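PDB 4Z8T: AvrRxo1-ORF1 from Xanthomonas oryzae pv. oryzicola, which is a type III effector with a polynucleotide kinase domain, probably phosphorylating a nucleotide-type substrate, and forms a complex with its interactor AvrRxo1-ORF2. Local coordinates for residues A55-E59 and T146-A152; G62-T66 and I151-V155. All blocks are in the same frame, centred on the assembly; numbering follows the deposited sequence.

Overall arrangement
The two contacts illustrate how one loop can be tied to consecutive parts of a P-loop fold. Residues 146-152 meet the last turns of helix 34-60 in contact 1; the chain then runs on, through the shared I151 and A152, to the start of strand 154-157, where contact 2 sets it beside the lead-in to strand 66-71. Their centres lie about 7 Å apart. Both are partly buried, but contact 1 is the more peripheral and depends on two glutamate carboxylates held by hydroxyls and an amide, with a small buried alanine pair. Contact 2 relies on backbone groups, a serine hydroxyl and a proline, where the parallel pairing of strands 66-71 and 154-157 begins.

Contact 1 (A55-E59 and T146-A152); sequences AESLE and TGSGAIA
The carboxylate of E59 crosses T146 and lies against S148, two hydroxyl residues of the type I beta turn T146-G149. The turn belongs to the loop leading to strand 154-157 of the zeta-toxin-like, P-loop kinase fold, and E59 stands close to the C-terminal end of helix 34-60. With CG anti to the backbone N (chi1 179°) and the rest of the chain extended, E59 sends its charge straight out from the helix to the loop. Each carboxylate oxygen then accepts a different hydroxyl. T146 OG1 donates to E59 OE1 at 2.7 Å, on the syn side and only 18° out of the carboxylate plane, whereas S148 OG reaches E59 OE2, also at 2.7 Å, from above that plane, 35° out of it. E59 OE1 takes a further bond from the oxygen of a water, 2.7 Å away, which donates its other hydrogen to I151 O and so links the helix to the loop downstream of the turn. Three donors thus fix the rotation of one carboxylate and would probably stabilise its negative charge.

One turn earlier along the helix, E56 grips the backbone of the turn instead of its hydroxyls. Its chain bends at chi2, bringing E56 OE2 to G147 N at 2.9 Å; E56 OE2 receives the amide hydrogen on its syn lone pair, while the same oxygen rests against T146 CB. Here T146 sits between the two glutamates, its CB near one oxygen of each. A152 O is held separately, by a hydrogen bond from R178. Helix and loop also pack through buried methyl groups, with 3.6 Å from A55 CB to A152 CB.

Contact 2 (G62-T66 and I151-V155); sequences GCQPT and IASIV
S153 OG is gripped by the backbone amide of T66 and by a water, at the point where two parallel strands of the P-loop sheet come together. T66 N donates to S153 OG at 2.9 Å, through a fairly bent N-H...O angle of 135°. The water touching S153 OG donates to C63 O, with 2.7 Å between the water oxygen and C63 O, so that the serine hydroxyl is joined to both C63 and T66. The hydroxyl can turn to this amide because OG lies anti to its own carbonyl carbon, beside the backbone N. Sheet pairing begins one residue on, with I154 N bonded to T66 O at 3.0 Å, and continues along the strands from I154 to F68. On its other flank the lead-in is tied to strand 179-185 by a backbone bond between P65 and K179.

The approach to strand 66-71 is shaped from within as well. G62, with positive phi, is the C-prime residue of the Schellman motif that ends helix 34-60, and T66 OG1 donates back to Q64 O at 2.7 Å, from above the carbonyl plane. P65 packs against I151: P65 CB is 4.0 Å from I151 CB, and P65 CG comes within 3.5 Å of I151 O.

Contact 1 (A55-E59 and T146-A152)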
# COMPACT_ATOMS: atom_id res chain seq x y z
N ALA A 55 40.43 -9.07 11.01
CA ALA A 55 40.31 -10.22 11.90
C ALA A 55 41.13 -10.07 13.18
O ALA A 55 40.67 -10.42 14.26
CB ALA A 55 40.70 -11.50 11.17
N GLU A 56 42.34 -9.53 13.06
CA GLU A 56 43.18 -9.36 14.24
C GLU A 56 42.62 -8.27 15.14
O GLU A 56 42.68 -8.39 16.37
CB GLU A 56 44.62 -9.03 13.86
CG GLU A 56 45.38 -10.15 13.14
CD GLU A 56 45.75 -11.32 14.04
OE1 GLU A 56 45.49 -11.28 15.26
OE2 GLU A 56 46.33 -12.30 13.51
N SER A 57 42.06 -7.21 14.55
CA SER A 57 41.40 -6.17 15.35
C SER A 57 40.23 -6.73 16.14
O SER A 57 40.13 -6.50 17.34
CB SER A 57 40.92 -5.00 14.48
OG SER A 57 40.26 -4.01 15.25
N LEU A 58 39.35 -7.46 15.45
CA LEU A 58 38.18 -8.04 16.08
C LEU A 58 38.56 -9.00 17.21
O LEU A 58 37.96 -8.97 18.28
CB LEU A 58 37.33 -8.77 15.04
CG LEU A 58 36.68 -7.82 14.02
CD1 LEU A 58 36.22 -8.57 12.77
CD2 LEU A 58 35.50 -7.08 14.66
N GLU A 59 39.58 -9.83 16.99
CA GLU A 59 39.96 -10.80 18.02
C GLU A 59 40.56 -10.11 19.24
O GLU A 59 40.27 -10.48 20.39
CB GLU A 59 40.95 -11.83 17.46
CG GLU A 59 41.41 -12.85 18.50
CD GLU A 59 42.35 -13.85 17.91
OE1 GLU A 59 42.00 -14.45 16.88
OE2 GLU A 59 43.45 -14.03 18.48
N THR A 146 43.97 -16.54 12.54
CA THR A 146 44.73 -15.42 13.06
C THR A 146 46.02 -15.95 13.69
O THR A 146 46.30 -17.15 13.62
CB THR A 146 43.97 -14.70 14.13
OG1 THR A 146 43.79 -15.59 15.24
CG2 THR A 146 42.59 -14.27 13.62
N GLY A 147 46.77 -15.05 14.32
CA GLY A 147 48.01 -15.42 14.98
C GLY A 147 47.84 -16.29 16.21
O GLY A 147 48.80 -16.93 16.67
N SER A 148 46.64 -16.33 16.77
CA SER A 148 46.35 -17.17 17.93
C SER A 148 45.86 -18.54 17.49
O SER A 148 45.53 -19.39 18.33
CB SER A 148 45.30 -16.52 18.81
OG SER A 148 44.00 -16.68 18.25
N GLY A 149 45.79 -18.76 16.18
CA GLY A 149 45.29 -20.01 15.63
C GLY A 149 43.77 -20.11 15.55
O GLY A 149 43.22 -21.11 15.09
N ALA A 150 43.09 -19.06 16.00
CA ALA A 150 41.64 -19.02 15.96
C ALA A 150 41.18 -18.71 14.55
O ALA A 150 41.90 -18.05 13.78
CB ALA A 150 41.10 -17.99 16.93
N ILE A 151 39.99 -19.19 14.21
CA ILE A 151 39.38 -18.90 12.92
C ILE A 151 39.18 -17.39 12.82
O ILE A 151 38.72 -16.75 13.78
CB ILE A 151 38.03 -19.65 12.78
CG1 ILE A 151 38.29 -21.12 12.44
CG2 ILE A 151 37.15 -19.04 11.72
CD1 ILE A 151 38.76 -21.36 11.00
N ALA A 152 39.52 -16.81 11.68
CA ALA A 152 39.36 -15.37 11.46
C ALA A 152 37.90 -14.97 11.29
O ALA A 152 37.16 -15.58 10.53
CB ALA A 152 40.14 -14.96 10.21
O HOH W 1 39.62 -14.84 15.70

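Contact 2 (G62-T66 and I151-V155)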
# COMPACT_ATOMS: atom_id res chain seq x y z
N GLY A 62 38.16 -8.96 21.60
CA GLY A 62 37.44 -10.01 22.32
C GLY A 62 36.31 -10.70 21.58
O GLY A 62 35.52 -11.43 22.19
N CYS A 63 36.25 -10.49 20.27
CA CYS A 63 35.19 -11.06 19.45
C CYS A 63 35.51 -12.52 19.12
O CYS A 63 36.57 -12.82 18.57
CB CYS A 63 35.06 -10.23 18.17
SG CYS A 63 33.60 -10.57 17.18
N GLN A 64 34.60 -13.42 19.46
CA GLN A 64 34.77 -14.81 19.06
C GLN A 64 34.65 -14.92 17.54
O GLN A 64 34.18 -13.97 16.90
CB GLN A 64 33.72 -15.70 19.75
CG GLN A 64 32.28 -15.46 19.34
CD GLN A 64 31.30 -16.16 20.26
OE1 GLN A 64 31.51 -17.32 20.63
NE2 GLN A 64 30.23 -15.47 20.64
N PRO A 65 35.08 -16.05 16.95
CA PRO A 65 35.03 -16.11 15.48
C PRO A 65 33.62 -15.92 14.97
O PRO A 65 32.68 -16.60 15.42
CB PRO A 65 35.55 -17.52 15.17
CG PRO A 65 36.51 -17.78 16.29
CD PRO A 65 35.85 -17.17 17.51
N THR A 66 33.46 -14.94 14.08
CA THR A 66 32.14 -14.43 13.71
C THR A 66 32.13 -14.15 12.21
O THR A 66 33.13 -13.73 11.64
CB THR A 66 31.85 -13.12 14.48
OG1 THR A 66 31.73 -13.40 15.89
CG2 THR A 66 30.54 -12.47 14.03
N ILE A 151 39.99 -19.19 14.21
CA ILE A 151 39.38 -18.90 12.92
C ILE A 151 39.18 -17.39 12.82
O ILE A 151 38.72 -16.75 13.78
CB ILE A 151 38.03 -19.65 12.78
CG1 ILE A 151 38.29 -21.12 12.44
CG2 ILE A 151 37.15 -19.04 11.72
CD1 ILE A 151 38.76 -21.36 11.00
N ALA A 152 39.52 -16.81 11.68
CA ALA A 152 39.36 -15.37 11.46
C ALA A 152 37.90 -14.97 11.29
O ALA A 152 37.16 -15.58 10.53
CB ALA A 152 40.14 -14.96 10.21
N SER A 153 37.50 -13.90 11.98
CA SER A 153 36.20 -13.29 11.73
C SER A 153 36.22 -12.64 10.36
O SER A 153 37.26 -12.14 9.91
CB SER A 153 35.88 -12.24 12.79
OG SER A 153 35.50 -12.86 14.01
N ILE A 154 35.08 -12.65 9.69
CA ILE A 154 35.00 -12.11 8.33
C ILE A 154 33.72 -11.31 8.17
O ILE A 154 32.79 -11.43 8.97
CB ILE A 154 35.06 -13.23 7.25
CG1 ILE A 154 33.85 -14.17 7.37
CG2 ILE A 154 36.36 -14.01 7.35
CD1 ILE A 154 33.84 -15.31 6.33
N VAL A 155 33.68 -10.48 7.14
CA VAL A 155 32.52 -9.64 6.89
C VAL A 155 31.99 -9.89 5.49
O VAL A 155 32.75 -9.83 4.52
CB VAL A 155 32.87 -8.14 6.99
CG1 VAL A 155 31.60 -7.29 6.84
CG2 VAL A 155 33.55 -7.84 8.30
O HOH W 2 36.91 -12.17 15.97